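Local coordinates for protein lectin (Cicer arietinum, PDB 3V6N) that agglutinates red blood cells as a plant albumin of the hemopexin fold, binding calcium and sodium ions in the channel of its four-bladed beta-propeller, at residues G172-F177 / L187-Y192; I6-R11 / Y62-S67; I120-R125 / Y133-D138; K139-D144 / Q152-I157. All blocks are in the same frame, centred on the assembly; numbering follows the deposited sequence.

How the interactions relate
Interactions 1, 2 and 3 surround the axis of the propeller, their centres 10 to 11 Å apart, and all three supply backbone oxygens to the same two ions: N7, D65, D121 and D174 to calcium, A9, S67, A123 and A176 to sodium. Interactions 1 and 3 are equivalent inner hairpins of two blades, whereas interaction 2 joins the inner strands of two others. They touch directly, as where S175 OG lies 3.3 Å from A8 C. Interaction 4 continues the blade of interaction 3 outward, its centre 9 Å away, through a probable hydrogen bond from A141 N to L134 O, 2.8 Å, and shares its sulfate. Interactions 2 and 4 do not touch, their nearest atoms about 10 Å apart.

Interaction 1. Residues G172-F177 / L187-Y192; sequences GMDSAF and LFKGEY. With CA (calcium ion), chain D; NA (sodium ion), chain G.
F177 and F188 meet rim to rim, CD1 of F177 lying 3.8 Å from CE1 of F188 with the ring planes 23° apart, and neither ring sits over the face of the other. The rim of F188 also runs past S175 O and A176 N, both near its plane, while F177 is met edge-to-face by Y31 from elsewhere in the chain. This is the inner hairpin of one blade of the four-bladed hemopexin beta-propeller, strand 175-178 pairing antiparallel with strand 184-189. F188 N donates to S175 O at 2.8 Å, and D174 N to F188 O at 2.9 Å. Because D174 and S175 both face F188, the inner strand carries a classic beta bulge here; D174 O binds the calcium ion at 2.3 Å, and A176 O binds the sodium ion further along. On the sheet face of A176 and L187, the bent side chain of M173 brings its CE to 3.9 Å from L187 CD1. From the bulge itself, D174 OD2 takes a weak hydrogen bond of 3.4 Å from G190 N in the type II' turn from K189 to Y192. The K189 side chain, with CG anti to the backbone N (chi1 -169°) and extended beyond, crosses that of D174 at about a right angle. K189 NZ, also hydrogen-bonded to I168 O, donates to G172 O at 3.1 Å from 49° above the carbonyl plane.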
loop_
_atom_site.group_PDB
_atom_site.type_symbol
_atom_site.label_atom_id
_atom_site.label_comp_id
_atom_site.label_asym_id
_atom_site.label_seq_id
_atom_site.Cartn_x
_atom_site.Cartn_y
_atom_site.Cartn_z
ATOM N N GLY A 172 16.661 18.043 8.986
ATOM C CA GLY A 172 15.913 16.786 9.007
ATOM C C GLY A 172 16.360 15.719 9.985
ATOM O O GLY A 172 17.496 15.726 10.485
ATOM N N MET A 173 15.435 14.801 10.243
ATOM C CA MET A 173 15.632 13.669 11.127
ATOM C C MET A 173 15.131 12.409 10.433
ATOM O O MET A 173 14.142 12.458 9.718
ATOM C CB MET A 173 14.883 13.907 12.434
ATOM C CG MET A 173 15.517 15.037 13.211
ATOM S SD MET A 173 14.311 16.102 14.000
ATOM C CE MET A 173 15.344 17.529 14.324
ATOM N N ASP A 174 15.848 11.305 10.617
ATOM C CA ASP A 174 15.532 10.050 9.932
ATOM C C ASP A 174 14.522 9.260 10.763
ATOM O O ASP A 174 13.694 8.536 10.221
ATOM C CB ASP A 174 16.805 9.196 9.723
ATOM C CG ASP A 174 17.682 9.686 8.569
ATOM O OD1 ASP A 174 17.249 10.620 7.857
ATOM O OD2 ASP A 174 18.813 9.132 8.358
ATOM N N SER A 175 14.597 9.439 12.082
ATOM C CA SER A 175 13.908 8.609 13.051
ATOM C C SER A 175 13.962 9.237 14.440
ATOM O O SER A 175 14.862 10.025 14.721
ATOM C CB SER A 175 14.582 7.238 13.080
ATOM O OG SER A 175 13.963 6.419 14.021
ATOM N N ALA A 176 13.008 8.881 15.301
ATOM C CA ALA A 176 12.928 9.388 16.675
ATOM C C ALA A 176 12.058 8.505 17.589
ATOM O O ALA A 176 11.140 7.809 17.113
ATOM C CB ALA A 176 12.385 10.815 16.686
ATOM N N PHE A 177 12.358 8.524 18.885
ATOM C CA PHE A 177 11.440 8.017 19.895
ATOM C C PHE A 177 11.556 8.781 21.208
ATOM O O PHE A 177 12.596 9.386 21.512
ATOM C CB PHE A 177 11.490 6.468 20.079
ATOM C CG PHE A 177 12.704 5.937 20.829
ATOM C CD1 PHE A 177 13.849 5.536 20.142
ATOM C CD2 PHE A 177 12.662 5.750 22.218
ATOM C CE1 PHE A 177 14.949 5.012 20.817
ATOM C CE2 PHE A 177 13.753 5.219 22.900
ATOM C CZ PHE A 177 14.899 4.842 22.205
ATOM N N LEU A 187 16.776 11.560 18.856
ATOM C CA LEU A 187 16.696 11.862 17.425
ATOM C C LEU A 187 17.797 11.095 16.727
ATOM O O LEU A 187 18.891 10.993 17.240
ATOM C CB LEU A 187 16.859 13.368 17.170
ATOM C CG LEU A 187 16.046 14.351 18.031
ATOM C CD1 LEU A 187 16.351 15.789 17.608
ATOM C CD2 LEU A 187 14.541 14.077 17.958
ATOM N N PHE A 188 17.509 10.547 15.558
ATOM C CA PHE A 188 18.516 9.785 14.819
ATOM C C PHE A 188 18.726 10.345 13.418
ATOM O O PHE A 188 17.775 10.798 12.767
ATOM C CB PHE A 188 18.130 8.296 14.755
ATOM C CG PHE A 188 17.959 7.659 16.116
ATOM C CD1 PHE A 188 16.702 7.561 16.702
ATOM C CD2 PHE A 188 19.063 7.179 16.818
ATOM C CE1 PHE A 188 16.546 6.984 17.964
ATOM C CE2 PHE A 188 18.921 6.613 18.081
ATOM C CZ PHE A 188 17.658 6.513 18.656
ATOM N N LYS A 189 19.977 10.300 12.969
ATOM C CA LYS A 189 20.332 10.598 11.587
ATOM C C LYS A 189 21.685 9.957 11.238
ATOM O O LYS A 189 22.721 10.282 11.846
ATOM C CB LYS A 189 20.367 12.112 11.332
ATOM C CG LYS A 189 20.466 12.478 9.856
ATOM C CD LYS A 189 20.289 13.975 9.691
ATOM C CE LYS A 189 19.938 14.376 8.266
ATOM N NZ LYS A 189 19.706 15.849 8.326
ATOM N N GLY A 190 21.666 9.048 10.257
ATOM C CA GLY A 190 22.873 8.332 9.854
ATOM C C GLY A 190 23.435 7.598 11.051
ATOM O O GLY A 190 22.693 6.951 11.778
ATOM N N GLU A 191 24.741 7.732 11.281
ATOM C CA GLU A 191 25.390 7.070 12.415
ATOM C C GLU A 191 25.246 7.838 13.736
ATOM O O GLU A 191 25.806 7.415 14.755
ATOM C CB GLU A 191 26.875 6.795 12.108
ATOM C CG GLU A 191 27.724 8.047 11.896
ATOM C CD GLU A 191 28.980 7.808 11.056
ATOM O OE1 GLU A 191 29.717 8.793 10.796
ATOM O OE2 GLU A 191 29.238 6.652 10.642
ATOM N N TYR A 192 24.493 8.942 13.715
ATOM C CA TYR A 192 24.391 9.840 14.864
ATOM C C TYR A 192 23.034 9.839 15.565
ATOM O O TYR A 192 22.006 9.536 14.968
ATOM C CB TYR A 192 24.737 11.285 14.464
ATOM C CG TYR A 192 26.098 11.423 13.821
ATOM C CD1 TYR A 192 27.265 11.153 14.544
ATOM C CD2 TYR A 192 26.223 11.806 12.485
ATOM C CE1 TYR A 192 28.519 11.273 13.952
ATOM C CE2 TYR A 192 27.470 11.934 11.888
ATOM C CZ TYR A 192 28.611 11.659 12.623
ATOM O OH TYR A 192 29.844 11.777 12.031
HETATM CA CA CA D . 12.234 7.720 8.649
HETATM NA NA NA G . 9.132 7.504 16.241
HETATM O O HOH W 1 13.598 9.020 7.219
HETATM O O HOH W 2 10.778 8.161 6.628
#

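Interaction 2. Residues I6-R11 / Y62-S67; sequences INAAFR and YGIDCS. With CA (calcium ion), chain D; NA (sodium ion), chain G.
N7 and D65 lie side by side and point the same way, their amide and carboxylate planes 66° apart, with ND2 of N7 3.4 Å from CB of D65. With CG anti to the backbone N (chi1 -161°), beside the carbonyl carbon, N7 can turn both OD1, at 2.5 Å, and its own carbonyl O to the same calcium ion. D65 contributes its carbonyl O, which lies 2.8 Å from N7 O, a closeness accounted for by the shared cation; its carboxylate leads away from the 6-11 strand, and OD2 is bonded to E80 N. A water accepts from N7 ND2 and donates to I64 O, tying the amide to the neighbouring backbone. Strands 6-11 and 66-69 are the innermost strands of adjacent blades of the beta-propeller; A8 of the first packs its CB against C66 N at 3.5 Å and, in the loop before the second, I64 CG2 at 3.9 Å. One step along, A9 O and S67 O come within 3.0 Å of each other because both bind the sodium ion. S67 OG lies at the edge of the F10 ring, 3.6 Å from CD1, and makes a weak hydrogen bond to A9 O; the F10 ring is itself stacked with Y19.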
loop_
_atom_site.group_PDB
_atom_site.type_symbol
_atom_site.label_atom_id
_atom_site.label_comp_id
_atom_site.label_asym_id
_atom_site.label_seq_id
_atom_site.Cartn_x
_atom_site.Cartn_y
_atom_site.Cartn_z
ATOM N N ILE A 6 18.737 3.501 11.253
ATOM C CA ILE A 6 17.402 3.546 11.861
ATOM C C ILE A 6 16.459 4.462 11.071
ATOM O O ILE A 6 16.673 5.667 10.986
ATOM C CB ILE A 6 17.452 3.971 13.346
ATOM C CG1 ILE A 6 18.530 3.166 14.083
ATOM C CG2 ILE A 6 16.077 3.790 13.992
ATOM C CD1 ILE A 6 18.743 3.551 15.534
ATOM N N ASN A 7 15.412 3.877 10.508
ATOM C CA ASN A 7 14.454 4.618 9.702
ATOM C C ASN A 7 13.186 4.979 10.497
ATOM O O ASN A 7 12.459 5.900 10.125
ATOM C CB ASN A 7 14.109 3.801 8.453
ATOM C CG ASN A 7 13.501 4.637 7.333
ATOM O OD1 ASN A 7 13.400 5.867 7.417
ATOM N ND2 ASN A 7 13.080 3.962 6.272
ATOM N N ALA A 8 12.942 4.259 11.597
ATOM C CA ALA A 8 11.764 4.489 12.461
ATOM C C ALA A 8 11.936 3.861 13.832
ATOM O O ALA A 8 12.738 2.934 14.021
ATOM C CB ALA A 8 10.476 3.982 11.815
ATOM N N ALA A 9 11.149 4.352 14.782
ATOM C CA ALA A 9 11.221 3.867 16.146
ATOM C C ALA A 9 10.000 4.308 16.927
ATOM O O ALA A 9 9.380 5.337 16.607
ATOM C CB ALA A 9 12.490 4.362 16.824
ATOM N N PHE A 10 9.644 3.513 17.933
ATOM C CA PHE A 10 8.655 3.924 18.924
ATOM C C PHE A 10 8.977 3.326 20.292
ATOM O O PHE A 10 9.548 2.235 20.398
ATOM C CB PHE A 10 7.204 3.665 18.460
ATOM C CG PHE A 10 6.792 2.201 18.416
ATOM C CD1 PHE A 10 6.883 1.469 17.227
ATOM C CD2 PHE A 10 6.248 1.575 19.542
ATOM C CE1 PHE A 10 6.467 0.144 17.173
ATOM C CE2 PHE A 10 5.855 0.235 19.494
ATOM C CZ PHE A 10 5.956 -0.480 18.305
ATOM N N ARG A 11 8.639 4.075 21.329
ATOM C CA ARG A 11 8.787 3.642 22.704
ATOM C C ARG A 11 7.755 2.558 22.993
ATOM O O ARG A 11 6.590 2.722 22.638
ATOM C CB ARG A 11 8.503 4.844 23.612
ATOM C CG ARG A 11 8.636 4.551 25.093
ATOM C CD ARG A 11 8.307 5.757 25.950
ATOM N NE ARG A 11 6.975 6.290 25.664
ATOM C CZ ARG A 11 6.579 7.499 26.031
ATOM N NH1 ARG A 11 7.426 8.298 26.690
ATOM N NH2 ARG A 11 5.357 7.921 25.724
ATOM N N TYR A 62 7.972 -3.930 2.701
ATOM C CA TYR A 62 8.981 -2.848 2.604
ATOM C C TYR A 62 9.452 -2.266 3.932
ATOM O O TYR A 62 10.390 -1.454 3.950
ATOM C CB TYR A 62 8.512 -1.726 1.667
ATOM C CG TYR A 62 8.286 -2.220 0.258
ATOM C CD1 TYR A 62 9.367 -2.528 -0.563
ATOM C CD2 TYR A 62 6.995 -2.401 -0.246
ATOM C CE1 TYR A 62 9.182 -3.016 -1.841
ATOM C CE2 TYR A 62 6.790 -2.858 -1.543
ATOM C CZ TYR A 62 7.889 -3.180 -2.333
ATOM O OH TYR A 62 7.715 -3.653 -3.619
ATOM N N GLY A 63 8.820 -2.678 5.031
ATOM C CA GLY A 63 9.162 -2.165 6.354
ATOM C C GLY A 63 8.455 -0.873 6.735
ATOM O O GLY A 63 7.463 -0.459 6.107
ATOM N N ILE A 64 8.986 -0.223 7.762
ATOM C CA ILE A 64 8.336 0.926 8.391
ATOM C C ILE A 64 9.290 2.119 8.393
ATOM O O ILE A 64 10.452 1.984 8.827
ATOM C CB ILE A 64 7.878 0.542 9.818
ATOM C CG1 ILE A 64 6.729 -0.480 9.712
ATOM C CG2 ILE A 64 7.471 1.769 10.633
ATOM C CD1 ILE A 64 6.459 -1.297 10.963
ATOM N N ASP A 65 8.806 3.272 7.918
ATOM C CA ASP A 65 9.684 4.447 7.760
ATOM C C ASP A 65 9.395 5.626 8.719
ATOM O O ASP A 65 10.132 6.629 8.736
ATOM C CB ASP A 65 9.780 4.889 6.281
ATOM C CG ASP A 65 8.474 5.460 5.745
ATOM O OD1 ASP A 65 7.574 5.768 6.565
ATOM O OD2 ASP A 65 8.347 5.607 4.500
ATOM N N CYS A 66 8.330 5.488 9.513
ATOM C CA CYS A 66 8.016 6.411 10.591
ATOM C C CYS A 66 7.065 5.716 11.559
ATOM O O CYS A 66 6.244 4.887 11.143
ATOM C CB CYS A 66 7.353 7.691 10.047
ATOM S SG CYS A 66 6.954 8.964 11.286
ATOM N N SER A 67 7.150 6.056 12.841
ATOM C CA SER A 67 6.107 5.617 13.793
ATOM C C SER A 67 6.139 6.318 15.120
ATOM O O SER A 67 7.121 7.017 15.454
ATOM C CB SER A 67 6.105 4.109 14.001
ATOM O OG SER A 67 7.361 3.649 14.370
HETATM CA CA CA D . 12.234 7.720 8.649
HETATM NA NA NA G . 9.132 7.504 16.241
HETATM O O HOH W 3 12.494 1.136 7.187
HETATM O O HOH W 1 13.598 9.020 7.219
HETATM O O HOH W 2 10.778 8.161 6.628
#

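Interaction 3. Residues I120-R125 / Y133-D138; sequences IDAAFR and YLFKGD. With CA (calcium ion), chain D; NA (sodium ion), chain G; SO4 (sulfate ion), chain H.
A122 with F135 and F124 with Y133 form hydrogen-bonded antiparallel pairs on either side of the non-hydrogen-bonded pair A123 with L134, the strand axes 4.7 Å apart and 171° between their directions. At the calcium end D121 and A122 both face F135, whose O accepts a bond of 2.9 Å from D121 N and a weak one from A122 N, making a classic beta bulge; D121 O binds the calcium ion at 2.4 Å, and A123 O the sodium ion.

On one face of the sheet F124, Y133 and F135 form an aromatic cluster. The F124 CG lies between its backbone N and carbonyl carbon (chi1 72°), and its ring reaches both neighbours through different rim atoms: CE2 meets Y133 CD2 at 3.8 Å, the planes oblique at 36°, while CE1 meets F135 CE2 rim to rim at 3.7 Å. The CB of Y133 lies over one face of F124, toward the rim. These strands are the inner hairpin of a hemopexin-type propeller blade. At the outer end of the cluster, Y133 OH donates to sulfate O2 at 2.6 Å; that ion, probably from the crystallisation liquor, is also held by G201 N.

On the other face the contacts between the two segments are aliphatic: I120 CD1 touches L134 CD2, and A123 lies beside L134, while F68 of the neighbouring blade touches both. G137 N donates a hydrogen bond of 2.9 Å to D121 OD2 from above the carboxylate plane, which helps fix the carboxylate. The bent K136 chain crosses D121 at about a right angle, its CD 3.7 Å from D121 OD1, and carries NZ to G119 O and V115 O.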
loop_
_atom_site.group_PDB
_atom_site.type_symbol
_atom_site.label_atom_id
_atom_site.label_comp_id
_atom_site.label_asym_id
_atom_site.label_seq_id
_atom_site.Cartn_x
_atom_site.Cartn_y
_atom_site.Cartn_z
ATOM N N ILE A 120 6.110 10.827 6.037
ATOM C CA ILE A 120 6.664 11.494 7.216
ATOM C C ILE A 120 8.032 10.886 7.502
ATOM O O ILE A 120 8.200 9.665 7.366
ATOM C CB ILE A 120 5.685 11.375 8.407
ATOM C CG1 ILE A 120 4.286 11.802 7.921
ATOM C CG2 ILE A 120 6.180 12.190 9.605
ATOM C CD1 ILE A 120 3.178 11.789 8.956
ATOM N N ASP A 121 9.011 11.731 7.846
ATOM C CA ASP A 121 10.367 11.272 8.164
ATOM C C ASP A 121 10.481 10.587 9.536
ATOM O O ASP A 121 11.116 9.550 9.660
ATOM C CB ASP A 121 11.362 12.445 8.152
ATOM C CG ASP A 121 11.641 12.994 6.753
ATOM O OD1 ASP A 121 11.414 12.294 5.746
ATOM O OD2 ASP A 121 12.113 14.141 6.665
ATOM N N ALA A 122 9.903 11.222 10.559
ATOM C CA ALA A 122 10.156 10.883 11.955
ATOM C C ALA A 122 9.036 11.443 12.823
ATOM O O ALA A 122 8.360 12.404 12.437
ATOM C CB ALA A 122 11.513 11.433 12.420
ATOM N N ALA A 123 8.831 10.834 13.992
ATOM C CA ALA A 123 7.777 11.263 14.894
ATOM C C ALA A 123 8.094 10.822 16.300
ATOM O O ALA A 123 8.724 9.776 16.499
ATOM C CB ALA A 123 6.442 10.688 14.456
ATOM N N PHE A 124 7.681 11.615 17.282
ATOM C CA PHE A 124 7.728 11.133 18.655
ATOM C C PHE A 124 6.586 11.651 19.527
ATOM O O PHE A 124 6.076 12.753 19.318
ATOM C CB PHE A 124 9.114 11.310 19.321
ATOM C CG PHE A 124 9.470 12.730 19.672
ATOM C CD1 PHE A 124 10.251 13.498 18.812
ATOM C CD2 PHE A 124 9.086 13.277 20.890
ATOM C CE1 PHE A 124 10.610 14.795 19.140
ATOM C CE2 PHE A 124 9.442 14.587 21.226
ATOM C CZ PHE A 124 10.210 15.340 20.351
ATOM N N ARG A 125 6.202 10.818 20.485
ATOM C CA ARG A 125 5.090 11.078 21.390
ATOM C C ARG A 125 5.475 12.099 22.458
ATOM O O ARG A 125 6.458 11.903 23.173
ATOM C CB ARG A 125 4.636 9.746 22.027
ATOM C CG ARG A 125 3.518 9.830 23.043
ATOM C CD ARG A 125 2.164 10.089 22.407
ATOM N NE ARG A 125 1.108 9.700 23.339
ATOM C CZ ARG A 125 0.530 10.512 24.221
ATOM N NH1 ARG A 125 0.897 11.795 24.317
ATOM N NH2 ARG A 125 -0.412 10.032 25.021
ATOM N N TYR A 133 4.808 15.003 17.957
ATOM C CA TYR A 133 5.599 15.802 17.046
ATOM C C TYR A 133 5.952 14.987 15.808
ATOM O O TYR A 133 6.374 13.839 15.919
ATOM C CB TYR A 133 6.857 16.302 17.746
ATOM C CG TYR A 133 6.582 17.264 18.883
ATOM C CD1 TYR A 133 6.387 18.621 18.626
ATOM C CD2 TYR A 133 6.507 16.824 20.200
ATOM C CE1 TYR A 133 6.142 19.513 19.649
ATOM C CE2 TYR A 133 6.265 17.716 21.243
ATOM C CZ TYR A 133 6.082 19.058 20.951
ATOM O OH TYR A 133 5.842 19.969 21.939
ATOM N N LEU A 134 5.773 15.579 14.630
ATOM C CA LEU A 134 6.055 14.896 13.373
ATOM C C LEU A 134 6.967 15.741 12.505
ATOM O O LEU A 134 6.830 16.969 12.469
ATOM C CB LEU A 134 4.762 14.541 12.615
ATOM C CG LEU A 134 3.771 13.693 13.421
ATOM C CD1 LEU A 134 2.703 14.611 13.986
ATOM C CD2 LEU A 134 3.127 12.595 12.588
ATOM N N PHE A 135 7.884 15.082 11.803
ATOM C CA PHE A 135 8.951 15.786 11.089
ATOM C C PHE A 135 8.970 15.402 9.623
ATOM O O PHE A 135 8.908 14.200 9.297
ATOM C CB PHE A 135 10.332 15.496 11.724
ATOM C CG PHE A 135 10.437 15.900 13.168
ATOM C CD1 PHE A 135 10.838 17.181 13.518
ATOM C CD2 PHE A 135 10.117 14.997 14.187
ATOM C CE1 PHE A 135 10.923 17.565 14.854
ATOM C CE2 PHE A 135 10.210 15.375 15.525
ATOM C CZ PHE A 135 10.617 16.662 15.861
ATOM N N LYS A 136 9.076 16.413 8.753
ATOM C CA LYS A 136 9.272 16.189 7.311
ATOM C C LYS A 136 10.169 17.284 6.739
ATOM O O LYS A 136 9.863 18.478 6.869
ATOM C CB LYS A 136 7.928 16.112 6.550
ATOM C CG LYS A 136 8.038 15.907 5.026
ATOM C CD LYS A 136 8.728 14.598 4.670
ATOM C CE LYS A 136 8.816 14.346 3.164
ATOM N NZ LYS A 136 7.506 13.844 2.642
ATOM N N GLY A 137 11.272 16.864 6.111
ATOM C CA GLY A 137 12.349 17.779 5.703
ATOM C C GLY A 137 12.780 18.647 6.868
ATOM O O GLY A 137 13.039 18.139 7.971
ATOM N N ASP A 138 12.825 19.957 6.647
ATOM C CA ASP A 138 13.190 20.898 7.702
ATOM C C ASP A 138 11.987 21.449 8.507
ATOM O O ASP A 138 12.134 22.435 9.231
ATOM C CB ASP A 138 14.051 22.045 7.125
ATOM C CG ASP A 138 13.286 22.923 6.141
ATOM O OD1 ASP A 138 12.144 22.586 5.816
ATOM O OD2 ASP A 138 13.819 23.966 5.702
HETATM CA CA CA D . 12.234 7.720 8.649
HETATM NA NA NA G . 9.132 7.504 16.241
HETATM S S SO4 H . 7.080 23.129 20.653
HETATM O O1 SO4 H . 7.666 24.392 21.149
HETATM O O2 SO4 H . 6.216 22.526 21.679
HETATM O O3 SO4 H . 6.308 23.415 19.438
HETATM O O4 SO4 H . 8.264 22.294 20.409
HETATM O O HOH W 2 10.778 8.161 6.628
HETATM O O HOH W 4 12.852 15.471 9.280
HETATM O O HOH W 1 13.598 9.020 7.219
#

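Interaction 4. Residues K139-D144 / Q152-I157; sequences KYARID and QNIKSI. With SO4 (sulfate ion), chain H.
Y140 and K155 hold the close part of this contact, with Y140 N donating to K155 O at 2.8 Å and K155 N returning a bond to Y140 O at 3.2 Å. The Y140 ring lies alongside the K155 side chain, CE1 3.7 Å from K155 CB, and turns its edge to S156 O, which is 3.4 Å from the same CE1. I157 CG1 packs near Y140 CB, and F161 meets the ring edge-to-face. Together the segments form the outer hairpin of a propeller blade, joining strand 139-144 to the outermost strand 149-156. Toward Q152 the backbones separate and water fills in: one molecule accepts from R142 N at 2.8 Å and lies 2.6 Å from Q152 O, and another sits over one face of the Y140 ring, offset toward the rim, beside Y140 O and N153 O. The R142 side chain, extended from CG to NE, runs obliquely past that of Q152, the guanidinium and amide planes 86° apart, and forms a salt bridge with E131 through NE. The sulfate lies beside this looser part of the contact: Y140 OH donates to its O3 at 2.6 Å, in the ring plane, while O2 lies over one face of the R142 guanidinium, 3.7 Å from NH1.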
loop_
_atom_site.group_PDB
_atom_site.type_symbol
_atom_site.label_atom_id
_atom_site.label_comp_id
_atom_site.label_asym_id
_atom_site.label_seq_id
_atom_site.Cartn_x
_atom_site.Cartn_y
_atom_site.Cartn_z
ATOM N N LYS A 139 10.816 20.817 8.384
ATOM C CA LYS A 139 9.583 21.283 9.044
ATOM C C LYS A 139 9.078 20.293 10.079
ATOM O O LYS A 139 9.347 19.096 9.983
ATOM C CB LYS A 139 8.453 21.472 8.026
ATOM C CG LYS A 139 8.788 22.295 6.806
ATOM C CD LYS A 139 8.585 23.788 7.045
ATOM C CE LYS A 139 9.181 24.530 5.860
ATOM N NZ LYS A 139 8.504 25.804 5.507
ATOM N N TYR A 140 8.306 20.787 11.049
ATOM C CA TYR A 140 7.685 19.918 12.042
ATOM C C TYR A 140 6.234 20.307 12.271
ATOM O O TYR A 140 5.852 21.452 12.054
ATOM C CB TYR A 140 8.486 19.888 13.353
ATOM C CG TYR A 140 8.193 20.991 14.353
ATOM C CD1 TYR A 140 8.752 22.267 14.201
ATOM C CD2 TYR A 140 7.397 20.744 15.470
ATOM C CE1 TYR A 140 8.497 23.280 15.117
ATOM C CE2 TYR A 140 7.133 21.740 16.399
ATOM C CZ TYR A 140 7.681 23.008 16.229
ATOM O OH TYR A 140 7.400 24.011 17.153
ATOM N N ALA A 141 5.436 19.338 12.713
ATOM C CA ALA A 141 4.035 19.553 12.991
ATOM C C ALA A 141 3.719 19.002 14.365
ATOM O O ALA A 141 4.392 18.091 14.877
ATOM C CB ALA A 141 3.169 18.892 11.932
ATOM N N ARG A 142 2.698 19.570 14.975
ATOM C CA ARG A 142 2.331 19.181 16.305
ATOM C C ARG A 142 0.841 18.883 16.262
ATOM O O ARG A 142 0.050 19.766 15.943
ATOM C CB ARG A 142 2.669 20.313 17.265
ATOM C CG ARG A 142 2.344 20.052 18.717
ATOM C CD ARG A 142 2.747 21.274 19.540
ATOM N NE ARG A 142 2.228 21.176 20.900
ATOM C CZ ARG A 142 2.165 22.192 21.756
ATOM N NH1 ARG A 142 2.596 23.398 21.404
ATOM N NH2 ARG A 142 1.669 21.996 22.968
ATOM N N ILE A 143 0.475 17.630 16.536
ATOM C CA ILE A 143 -0.916 17.173 16.416
ATOM C C ILE A 143 -1.418 16.545 17.701
ATOM O O ILE A 143 -0.635 16.178 18.571
ATOM C CB ILE A 143 -1.118 16.142 15.270
ATOM C CG1 ILE A 143 -0.481 14.780 15.633
ATOM C CG2 ILE A 143 -0.559 16.691 13.964
ATOM C CD1 ILE A 143 -1.027 13.586 14.870
ATOM N N ASP A 144 -2.734 16.440 17.810
ATOM C CA ASP A 144 -3.378 15.677 18.871
ATOM C C ASP A 144 -3.971 14.475 18.154
ATOM O O ASP A 144 -4.862 14.635 17.310
ATOM C CB ASP A 144 -4.466 16.522 19.554
ATOM C CG ASP A 144 -5.208 15.777 20.662
ATOM O OD1 ASP A 144 -5.558 14.592 20.517
ATOM O OD2 ASP A 144 -5.475 16.398 21.696
ATOM N N GLN A 152 -1.017 23.677 15.904
ATOM C CA GLN A 152 -0.461 24.980 15.534
ATOM C C GLN A 152 0.017 24.911 14.081
ATOM O O GLN A 152 0.105 23.826 13.517
ATOM C CB GLN A 152 0.714 25.345 16.472
ATOM C CG GLN A 152 1.957 24.478 16.283
ATOM C CD GLN A 152 2.917 24.452 17.475
ATOM O OE1 GLN A 152 4.100 24.159 17.307
ATOM N NE2 GLN A 152 2.417 24.737 18.675
ATOM N N ASN A 153 0.341 26.054 13.485
ATOM C CA ASN A 153 0.953 26.057 12.159
ATOM C C ASN A 153 2.226 25.201 12.038
ATOM O O ASN A 153 3.016 25.084 12.984
ATOM C CB ASN A 153 1.247 27.491 11.726
ATOM C CG ASN A 153 -0.019 28.307 11.526
ATOM O OD1 ASN A 153 -1.135 27.768 11.493
ATOM N ND2 ASN A 153 0.147 29.620 11.408
ATOM N N ILE A 154 2.404 24.590 10.874
ATOM C CA ILE A 154 3.633 23.876 10.542
ATOM C C ILE A 154 4.803 24.872 10.556
ATOM O O ILE A 154 4.704 25.944 9.978
ATOM C CB ILE A 154 3.487 23.160 9.179
ATOM C CG1 ILE A 154 2.380 22.102 9.269
ATOM C CG2 ILE A 154 4.789 22.479 8.765
ATOM C CD1 ILE A 154 1.756 21.748 7.935
ATOM N N LYS A 155 5.894 24.530 11.235
ATOM C CA LYS A 155 7.006 25.475 11.440
ATOM C C LYS A 155 8.350 24.852 11.088
ATOM O O LYS A 155 8.468 23.628 11.036
ATOM C CB LYS A 155 7.049 25.920 12.902
ATOM C CG LYS A 155 6.019 26.969 13.268
ATOM C CD LYS A 155 5.931 27.163 14.776
ATOM C CE LYS A 155 5.167 28.443 15.117
ATOM N NZ LYS A 155 4.562 28.394 16.480
ATOM N N SER A 156 9.363 25.690 10.867
ATOM C CA SER A 156 10.730 25.209 10.772
ATOM C C SER A 156 11.124 24.481 12.092
ATOM O O SER A 156 10.755 24.916 13.196
ATOM C CB SER A 156 11.693 26.361 10.423
ATOM O OG SER A 156 11.493 26.854 9.076
ATOM N N ILE A 157 11.834 23.359 11.957
ATOM C CA ILE A 157 12.401 22.621 13.098
ATOM C C ILE A 157 13.151 23.556 14.063
ATOM O O ILE A 157 13.000 23.458 15.288
ATOM C CB ILE A 157 13.343 21.481 12.621
ATOM C CG1 ILE A 157 12.531 20.305 12.041
ATOM C CG2 ILE A 157 14.261 21.029 13.750
ATOM C CD1 ILE A 157 13.361 19.126 11.551
HETATM S S SO4 H . 7.080 23.129 20.653
HETATM O O1 SO4 H . 7.666 24.392 21.149
HETATM O O2 SO4 H . 6.216 22.526 21.679
HETATM O O3 SO4 H . 6.308 23.415 19.438
HETATM O O4 SO4 H . 8.264 22.294 20.409
HETATM O O HOH W 5 4.626 23.161 14.367
HETATM O O HOH W 6 1.945 21.972 13.808
#